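Local coordinates for polycomb protein Pcl (Drosophila melanogaster, PDB 5OQD) that helps establish the repressed state of homeotic genes in the early embryo as part of the Esc/E(z) histone H3 methyltransferase complex, at residues B[43-48]-B[72-78]; B[119-123]-B[140-144]; B[155-159]-B[171-175]. One frame throughout, in Å; residues are numbered along the deposited sequence.

Contact 1. Residues B[43-48]-B[72-78]. With ZN (zinc ion), chain L.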
loop_
_atom_site.group_PDB
_atom_site.type_symbol
_atom_site.label_atom_id
_atom_site.label_comp_id
_atom_site.label_asym_id
_atom_site.label_seq_id
_atom_site.Cartn_x
_atom_site.Cartn_y
_atom_site.Cartn_z
ATOM N N LEU B 43 -3.706 -10.821 2.641
ATOM C CA LEU B 43 -2.792 -10.377 3.684
ATOM C C LEU B 43 -1.990 -11.546 4.248
ATOM O O LEU B 43 -2.437 -12.693 4.217
ATOM C CB LEU B 43 -3.556 -9.670 4.805
ATOM C CG LEU B 43 -4.248 -8.354 4.436
ATOM C CD1 LEU B 43 -4.932 -7.750 5.651
ATOM C CD2 LEU B 43 -3.255 -7.372 3.829
ATOM N N GLN B 44 -0.804 -11.242 4.762
ATOM C CA GLN B 44 0.070 -12.255 5.337
ATOM C C GLN B 44 0.128 -12.111 6.854
ATOM O O GLN B 44 0.394 -11.021 7.368
ATOM C CB GLN B 44 1.473 -12.146 4.741
ATOM C CG GLN B 44 2.438 -13.235 5.186
ATOM C CD GLN B 44 3.831 -13.026 4.629
ATOM O OE1 GLN B 44 4.247 -11.894 4.374
ATOM N NE2 GLN B 44 4.562 -14.116 4.435
ATOM N N CYS B 45 -0.131 -13.202 7.567
ATOM C CA CYS B 45 -0.050 -13.197 9.023
ATOM C C CYS B 45 1.366 -12.851 9.474
ATOM O O CYS B 45 2.343 -13.301 8.875
ATOM C CB CYS B 45 -0.474 -14.551 9.593
ATOM S SG CYS B 45 -0.447 -14.662 11.405
ATOM N N CYS B 46 1.495 -11.980 10.459
ATOM C CA CYS B 46 2.810 -11.699 11.000
ATOM C C CYS B 46 3.465 -12.865 11.740
ATOM O O CYS B 46 4.656 -13.065 11.625
ATOM C CB CYS B 46 2.819 -10.419 11.840
ATOM S SG CYS B 46 1.616 -10.321 13.172
ATOM N N LYS B 47 2.711 -13.580 12.562
ATOM C CA LYS B 47 3.249 -14.751 13.259
ATOM C C LYS B 47 3.539 -16.070 12.507
ATOM O O LYS B 47 4.611 -16.634 12.651
ATOM C CB LYS B 47 2.465 -15.001 14.542
ATOM C CG LYS B 47 2.848 -14.030 15.643
ATOM C CD LYS B 47 1.962 -14.164 16.861
ATOM C CE LYS B 47 2.567 -13.436 18.041
ATOM N NZ LYS B 47 1.756 -13.625 19.269
ATOM N N CYS B 48 2.600 -16.523 11.683
ATOM C CA CYS B 48 2.693 -17.801 10.979
ATOM C C CYS B 48 3.189 -17.618 9.546
ATOM O O CYS B 48 3.614 -18.579 8.902
ATOM C CB CYS B 48 1.338 -18.514 10.978
ATOM S SG CYS B 48 0.081 -17.768 9.913
ATOM N N VAL B 72 -1.294 -4.640 9.370
ATOM C CA VAL B 72 -0.631 -5.636 10.199
ATOM C C VAL B 72 -1.658 -6.692 10.577
ATOM O O VAL B 72 -2.637 -6.399 11.261
ATOM C CB VAL B 72 -0.013 -5.030 11.470
ATOM C CG1 VAL B 72 0.510 -6.132 12.382
ATOM C CG2 VAL B 72 1.098 -4.060 11.112
ATOM N N PHE B 73 -1.439 -7.921 10.122
ATOM C CA PHE B 73 -2.427 -8.975 10.306
ATOM C C PHE B 73 -1.895 -10.164 11.097
ATOM O O PHE B 73 -0.763 -10.605 10.905
ATOM C CB PHE B 73 -2.948 -9.450 8.948
ATOM C CG PHE B 73 -3.813 -10.675 9.027
ATOM C CD1 PHE B 73 -5.010 -10.650 9.722
ATOM C CD2 PHE B 73 -3.429 -11.850 8.405
ATOM C CE1 PHE B 73 -5.804 -11.776 9.798
ATOM C CE2 PHE B 73 -4.223 -12.978 8.476
ATOM C CZ PHE B 73 -5.412 -12.941 9.173
ATOM N N CYS B 74 -2.732 -10.672 11.995
ATOM C CA CYS B 74 -2.437 -11.890 12.733
ATOM C C CYS B 74 -3.694 -12.751 12.786
ATOM O O CYS B 74 -4.739 -12.305 13.258
ATOM C CB CYS B 74 -1.937 -11.570 14.142
ATOM S SG CYS B 74 -1.174 -12.964 15.001
ATOM N N CYS B 75 -3.592 -13.981 12.290
ATOM C CA CYS B 75 -4.755 -14.856 12.166
ATOM C C CYS B 75 -5.236 -15.379 13.518
ATOM O O CYS B 75 -4.602 -15.152 14.549
ATOM C CB CYS B 75 -4.442 -16.033 11.237
ATOM S SG CYS B 75 -3.264 -17.232 11.911
ATOM N N THR B 76 -6.364 -16.084 13.497
ATOM C CA THR B 76 -6.963 -16.628 14.710
ATOM C C THR B 76 -6.117 -17.741 15.321
ATOM O O THR B 76 -6.148 -17.961 16.533
ATOM C CB THR B 76 -8.380 -17.168 14.439
ATOM O OG1 THR B 76 -8.358 -18.008 13.280
ATOM C CG2 THR B 76 -9.348 -16.021 14.200
ATOM N N VAL B 77 -5.355 -18.435 14.482
ATOM C CA VAL B 77 -4.501 -19.519 14.955
ATOM C C VAL B 77 -3.350 -18.982 15.799
ATOM O O VAL B 77 -3.048 -19.508 16.870
ATOM C CB VAL B 77 -3.925 -20.337 13.783
ATOM C CG1 VAL B 77 -3.155 -21.542 14.302
ATOM C CG2 VAL B 77 -5.044 -20.779 12.848
ATOM N N CYS B 78 -2.718 -17.921 15.313
ATOM C CA CYS B 78 -1.538 -17.363 15.964
ATOM C C CYS B 78 -1.889 -16.395 17.090
ATOM O O CYS B 78 -1.045 -16.086 17.930
ATOM C CB CYS B 78 -0.653 -16.654 14.935
ATOM S SG CYS B 78 -0.022 -17.718 13.620
HETATM ZN ZN ZN L . -1.050 -17.017 11.713
HETATM O O HOH W 1 1.350 -8.647 8.825
#
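Leu43 turns its side chain toward the partner segment, and its CB lies 4.2 Å from CB of Phe73. Its backbone pairs instead with Phe52 of strand 51-53, whose ring also meets Phe73 edge-to-face. Gln44 points its side chain away from residues 72-78, and its OE1 bonds Lys183. Its carbonyl faces inward: a water joins Gln44 O (2.9 Å) to Phe73 N (3.2 Å). At Cys45 the two backbones draw together, its CA 4.6 Å from CA of Cys74. Cys45 CA sits 3.3 Å from Phe73 O in a CA-H...O contact. Cys45 SG binds zinc at 2.5 Å, and it also accepts hydrogen bonds from Cys75 N (3.3 Å) and Cys48 N (3.6 Å). Cys46 N gives a short hydrogen bond to Phe73 O, 2.7 Å. The aliphatic part of Lys47 packs on the partner, with CB 3.6 Å from Cys78 CB. Its NZ goes on to the carbonyls of Pro188 and Glu190. Cys48 SG is the second ligand of this segment, 2.2 Å from zinc. Cys75 SG (2.2 Å from zinc) and Cys78 SG (2.3 Å from zinc) complete the site, and Cys78 N bonds Cys75 SG at 3.5 Å. Two CxxC turns thus share one ion. The other zinc takes Cys30, Cys32, His53 and Cys56, so the ligand pairs interleave along the chain. This is the cross-brace of a PHD finger, here the second of Polycomblike.

Contact 2. Residues B[119-123]-B[140-144]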
loop_
_atom_site.group_PDB
_atom_site.type_symbol
_atom_site.label_atom_id
_atom_site.label_comp_id
_atom_site.label_asym_id
_atom_site.label_seq_id
_atom_site.Cartn_x
_atom_site.Cartn_y
_atom_site.Cartn_z
ATOM N N TRP B 119 -3.134 13.736 -10.076
ATOM C CA TRP B 119 -3.756 14.729 -9.202
ATOM C C TRP B 119 -5.234 14.454 -8.883
ATOM O O TRP B 119 -5.622 14.518 -7.716
ATOM C CB TRP B 119 -3.601 16.125 -9.819
ATOM C CG TRP B 119 -4.182 17.244 -9.015
ATOM C CD1 TRP B 119 -5.240 18.033 -9.359
ATOM C CD2 TRP B 119 -3.730 17.710 -7.740
ATOM N NE1 TRP B 119 -5.476 18.962 -8.375
ATOM C CE2 TRP B 119 -4.564 18.784 -7.369
ATOM C CE3 TRP B 119 -2.703 17.323 -6.873
ATOM C CZ2 TRP B 119 -4.404 19.474 -6.169
ATOM C CZ3 TRP B 119 -2.545 18.009 -5.684
ATOM C CH2 TRP B 119 -3.391 19.073 -5.343
ATOM N N PRO B 120 -6.043 14.171 -9.889
ATOM C CA PRO B 120 -7.460 13.921 -9.636
ATOM C C PRO B 120 -7.661 12.691 -8.776
ATOM O O PRO B 120 -8.454 12.713 -7.840
ATOM C CB PRO B 120 -8.018 13.669 -11.033
ATOM C CG PRO B 120 -7.100 14.406 -11.940
ATOM C CD PRO B 120 -5.745 14.274 -11.324
ATOM N N PHE B 121 -6.920 11.636 -9.081
ATOM C CA PHE B 121 -7.115 10.352 -8.435
ATOM C C PHE B 121 -6.842 10.403 -6.941
ATOM O O PHE B 121 -7.603 9.873 -6.148
ATOM C CB PHE B 121 -6.223 9.314 -9.103
ATOM C CG PHE B 121 -6.180 8.001 -8.388
ATOM C CD1 PHE B 121 -6.776 6.884 -8.934
ATOM C CD2 PHE B 121 -5.529 7.879 -7.180
ATOM C CE1 PHE B 121 -6.733 5.672 -8.285
ATOM C CE2 PHE B 121 -5.483 6.672 -6.522
ATOM C CZ PHE B 121 -6.085 5.566 -7.077
ATOM N N ILE B 122 -5.765 11.070 -6.558
ATOM C CA ILE B 122 -5.430 11.232 -5.154
ATOM C C ILE B 122 -6.512 12.043 -4.467
ATOM O O ILE B 122 -6.890 11.770 -3.334
ATOM C CB ILE B 122 -4.077 11.933 -4.974
ATOM C CG1 ILE B 122 -2.954 11.058 -5.518
ATOM C CG2 ILE B 122 -3.829 12.244 -3.511
ATOM C CD1 ILE B 122 -1.579 11.623 -5.273
ATOM N N LEU B 123 -7.000 13.055 -5.166
ATOM C CA LEU B 123 -8.049 13.897 -4.633
ATOM C C LEU B 123 -9.300 13.066 -4.399
ATOM O O LEU B 123 -9.992 13.242 -3.402
ATOM C CB LEU B 123 -8.328 15.062 -5.576
ATOM C CG LEU B 123 -7.226 16.120 -5.606
ATOM C CD1 LEU B 123 -7.415 17.077 -6.767
ATOM C CD2 LEU B 123 -7.169 16.880 -4.295
ATOM N N GLU B 140 -4.341 22.597 -1.474
ATOM C CA GLU B 140 -4.010 21.946 -2.738
ATOM C C GLU B 140 -2.688 22.416 -3.342
ATOM O O GLU B 140 -1.950 21.613 -3.914
ATOM C CB GLU B 140 -5.144 22.151 -3.744
ATOM C CG GLU B 140 -6.463 21.531 -3.312
ATOM C CD GLU B 140 -7.479 21.478 -4.434
ATOM O OE1 GLU B 140 -7.145 21.906 -5.559
ATOM O OE2 GLU B 140 -8.610 21.005 -4.190
ATOM N N THR B 141 -2.392 23.706 -3.224
ATOM C CA THR B 141 -1.130 24.237 -3.729
ATOM C C THR B 141 0.047 23.664 -2.947
ATOM O O THR B 141 1.064 23.283 -3.528
ATOM C CB THR B 141 -1.087 25.776 -3.659
ATOM O OG1 THR B 141 -1.480 26.213 -2.352
ATOM C CG2 THR B 141 -2.022 26.386 -4.695
ATOM N N ALA B 142 -0.100 23.602 -1.628
ATOM C CA ALA B 142 0.924 23.029 -0.762
ATOM C C ALA B 142 1.039 21.530 -1.003
ATOM O O ALA B 142 2.108 20.940 -0.847
ATOM C CB ALA B 142 0.610 23.313 0.698
ATOM N N LEU B 143 -0.079 20.925 -1.388
ATOM C CA LEU B 143 -0.131 19.501 -1.689
ATOM C C LEU B 143 0.599 19.190 -2.989
ATOM O O LEU B 143 1.290 18.178 -3.094
ATOM C CB LEU B 143 -1.582 19.024 -1.774
ATOM C CG LEU B 143 -1.806 17.567 -2.184
ATOM C CD1 LEU B 143 -1.015 16.615 -1.296
ATOM C CD2 LEU B 143 -3.286 17.232 -2.147
ATOM N N MET B 144 0.436 20.065 -3.977
ATOM C CA MET B 144 1.086 19.898 -5.273
ATOM C C MET B 144 2.605 19.901 -5.148
ATOM O O MET B 144 3.282 19.024 -5.688
ATOM C CB MET B 144 0.643 20.999 -6.240
ATOM C CG MET B 144 -0.561 20.638 -7.087
ATOM S SD MET B 144 -0.209 19.264 -8.197
ATOM C CE MET B 144 1.259 19.874 -9.022
#
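The bump in this contact is the indole of Trp119. The axes of helix segments 119-123 and 140-144 stay 12.5 Å apart and run at 119° to each other, so the backbones leave a wide gap. Trp119 has chi1 near 180° and reaches across it. The hollow it enters is formed by Glu140, Leu143 and Met144, on the first turn of helix 140-153. Met144 folds over one face of the ring. Its SD and CG both lie 3.8 Å from the centroid of the six-membered ring of Trp119, giving a Met-aromatic contact and a CH-pi contact. The far end of the ring pushes up to the backbone, where Trp119 CH2 lies 3.3 Å from Glu140 O. That oxygen, Glu140 O, is already taken by Met144 N at 2.8 Å, within the helix. Trp119 CZ3 meets Leu143 CG at 3.6 Å, and Trp119 CZ2 meets Glu140 CB at 3.7 Å. Leu123, one turn after Trp119, is a smaller bump at the margin, with CD2 4.5 Å from Leu143 CD2. On the inner side, Leu143 touches Trp92, and Ile122 packs on Val95 and Leu96 of helix 92-104. Trp119 and Ile122 both touch Leu147, the next turn of helix 140-153. The contact therefore joins two helices of the winged-helix domain near its surface. No hydrogen bond or salt bridge crosses between the segments. Cohesion here rests on the fit of apolar groups and on sulfur and CH groups lying against an aromatic face.

Contact 3. Residues B[155-159]-B[171-175]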
loop_
_atom_site.group_PDB
_atom_site.type_symbol
_atom_site.label_atom_id
_atom_site.label_comp_id
_atom_site.label_asym_id
_atom_site.label_seq_id
_atom_site.Cartn_x
_atom_site.Cartn_y
_atom_site.Cartn_z
ATOM N N SER B 155 13.057 9.289 -6.840
ATOM C CA SER B 155 13.405 9.092 -8.243
ATOM C C SER B 155 13.741 7.646 -8.591
ATOM O O SER B 155 13.660 7.241 -9.749
ATOM C CB SER B 155 14.563 10.010 -8.642
ATOM O OG SER B 155 14.226 11.371 -8.438
ATOM N N ASP B 156 14.118 6.874 -7.577
ATOM C CA ASP B 156 14.441 5.465 -7.760
ATOM C C ASP B 156 13.199 4.653 -8.119
ATOM O O ASP B 156 13.281 3.682 -8.870
ATOM C CB ASP B 156 15.099 4.905 -6.496
ATOM C CG ASP B 156 14.287 5.177 -5.245
ATOM O OD1 ASP B 156 14.127 6.364 -4.887
ATOM O OD2 ASP B 156 13.819 4.205 -4.612
ATOM N N ARG B 157 12.055 5.041 -7.594
ATOM C CA ARG B 157 10.809 4.378 -7.911
ATOM C C ARG B 157 10.009 5.046 -8.996
ATOM O O ARG B 157 9.227 4.437 -9.647
ATOM C CB ARG B 157 9.932 4.300 -6.683
ATOM C CG ARG B 157 10.651 3.856 -5.445
ATOM C CD ARG B 157 9.759 3.011 -4.575
ATOM N NE ARG B 157 10.043 3.170 -3.163
ATOM C CZ ARG B 157 9.139 3.000 -2.220
ATOM N NH1 ARG B 157 7.918 2.648 -2.536
ATOM N NH2 ARG B 157 9.468 3.163 -0.968
ATOM N N PHE B 158 10.207 6.328 -9.176
ATOM C CA PHE B 158 9.419 7.087 -10.143
ATOM C C PHE B 158 10.267 7.747 -11.229
ATOM O O PHE B 158 11.228 8.460 -10.932
ATOM C CB PHE B 158 8.601 8.163 -9.426
ATOM C CG PHE B 158 7.798 7.648 -8.267
ATOM C CD1 PHE B 158 6.824 6.683 -8.456
ATOM C CD2 PHE B 158 8.005 8.141 -6.989
ATOM C CE1 PHE B 158 6.080 6.210 -7.390
ATOM C CE2 PHE B 158 7.263 7.674 -5.918
ATOM C CZ PHE B 158 6.299 6.704 -6.120
ATOM N N VAL B 159 9.910 7.506 -12.487
ATOM C CA VAL B 159 10.525 8.218 -13.602
ATOM C C VAL B 159 9.760 9.499 -13.882
ATOM O O VAL B 159 8.531 9.516 -13.846
ATOM C CB VAL B 159 10.553 7.385 -14.895
ATOM C CG1 VAL B 159 11.092 8.220 -16.052
ATOM C CG2 VAL B 159 11.373 6.143 -14.709
ATOM N N TYR B 171 4.812 11.323 -14.933
ATOM C CA TYR B 171 5.446 10.381 -14.030
ATOM C C TYR B 171 5.011 8.950 -14.284
ATOM O O TYR B 171 3.927 8.696 -14.776
ATOM C CB TYR B 171 5.177 10.767 -12.581
ATOM C CG TYR B 171 5.765 12.100 -12.212
ATOM C CD1 TYR B 171 7.089 12.212 -11.846
ATOM C CD2 TYR B 171 5.000 13.248 -12.251
ATOM C CE1 TYR B 171 7.634 13.430 -11.518
ATOM C CE2 TYR B 171 5.536 14.470 -11.924
ATOM C CZ TYR B 171 6.853 14.552 -11.558
ATOM O OH TYR B 171 7.388 15.766 -11.232
ATOM N N ALA B 172 5.884 8.019 -13.943
ATOM C CA ALA B 172 5.609 6.600 -14.100
ATOM C C ALA B 172 6.505 5.793 -13.173
ATOM O O ALA B 172 7.584 6.245 -12.791
ATOM C CB ALA B 172 5.814 6.172 -15.545
ATOM N N LEU B 173 6.048 4.602 -12.804
ATOM C CA LEU B 173 6.871 3.688 -12.026
ATOM C C LEU B 173 8.056 3.243 -12.870
ATOM O O LEU B 173 7.892 2.890 -14.039
ATOM C CB LEU B 173 6.056 2.478 -11.565
ATOM C CG LEU B 173 4.950 2.727 -10.538
ATOM C CD1 LEU B 173 4.110 1.471 -10.350
ATOM C CD2 LEU B 173 5.542 3.173 -9.216
ATOM N N ARG B 174 9.249 3.271 -12.287
ATOM C CA ARG B 174 10.445 2.874 -13.019
ATOM C C ARG B 174 10.435 1.374 -13.272
ATOM O O ARG B 174 11.060 0.884 -14.212
ATOM C CB ARG B 174 11.709 3.287 -12.263
ATOM C CG ARG B 174 12.971 3.225 -13.105
ATOM C CD ARG B 174 14.168 3.794 -12.369
ATOM N NE ARG B 174 13.983 5.196 -12.004
ATOM C CZ ARG B 174 14.223 6.220 -12.816
ATOM N NH1 ARG B 174 14.656 6.003 -14.050
ATOM N NH2 ARG B 174 14.029 7.461 -12.396
ATOM N N HIS B 175 9.707 0.653 -12.429
ATOM C CA HIS B 175 9.602 -0.792 -12.548
ATOM C C HIS B 175 8.165 -1.248 -12.312
ATOM O O HIS B 175 7.322 -0.469 -11.872
ATOM C CB HIS B 175 10.566 -1.471 -11.576
ATOM C CG HIS B 175 11.989 -1.036 -11.747
ATOM N ND1 HIS B 175 12.847 -1.633 -12.645
ATOM C CD2 HIS B 175 12.697 -0.049 -11.149
ATOM C CE1 HIS B 175 14.026 -1.041 -12.585
ATOM N NE2 HIS B 175 13.962 -0.075 -11.685
HETATM O O HOH W 2 9.754 1.483 -9.746
#
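Arg174 has the most telling side chain here. With chi1 and chi2 both t and chi3 near -60°, it curls back over residues 155-159. Arg174 NH2 donates to Ser155 O at 2.7 Å. Arg174 NE gives Ser155 O a weak bond of 3.1 Å, and Arg174 NH2 gives Phe158 O another weak one of 3.3 Å. The guanidinium lays a face on Val159, whose CG2 is 3.4 Å from Arg174 NH1. Val159 has chi1 t (175°), and it shares a sheet face with Ala172; Tyr111 touches both. These two residues form an antiparallel hydrogen-bonded pair, with Val159 N to Ala172 O at 2.7 Å and Ala172 N to Val159 O at 3.0 Å. The strands 158-161 and 170-173 make the beta hairpin of the winged-helix domain, the element called the wing in this fold. Strand 112-113 extends the sheet beside 170-173, with His112 bonded to Tyr171. Phe158 and Leu173 are the next pair, non-hydrogen-bonded. Their CA-to-CB bonds diverge, but both have chi1 in the m well, and Phe158 CE1 meets Leu173 CD2 at 3.6 Å. Together they rest on Leu100 of helix 92-104. Tyr171, also m, sends its ring to Leu114, Ile118 and Leu151, so it packs on two further helices. Beyond the pairs, Arg174 N bonds Arg157 O at 2.9 Å. A water then links Arg157 O (3.0 Å) to His175 N (2.8 Å), where the chain leaves the strand.

The contacts follow one another along the chain, and none is nested in another. Contact 1 belongs to the PHD finger; contacts 2 and 3 belong to the winged-helix domain. Contact 1 lies on the opposite side of the chain's centre from both, its centre 35 Å from that of contact 2 and 31 Å from that of contact 3. Contacts 2 and 3 are closer, with centres 19 Å apart and nearest atoms about 7 Å apart. Helix 140-153 starts in contact 2 and leads into strand 158-161 of contact 3, and helix 92-104 packs against both. A zinc-built PHD finger and a winged-helix domain thus form one fragment of this chromatin- and DNA-binding protein.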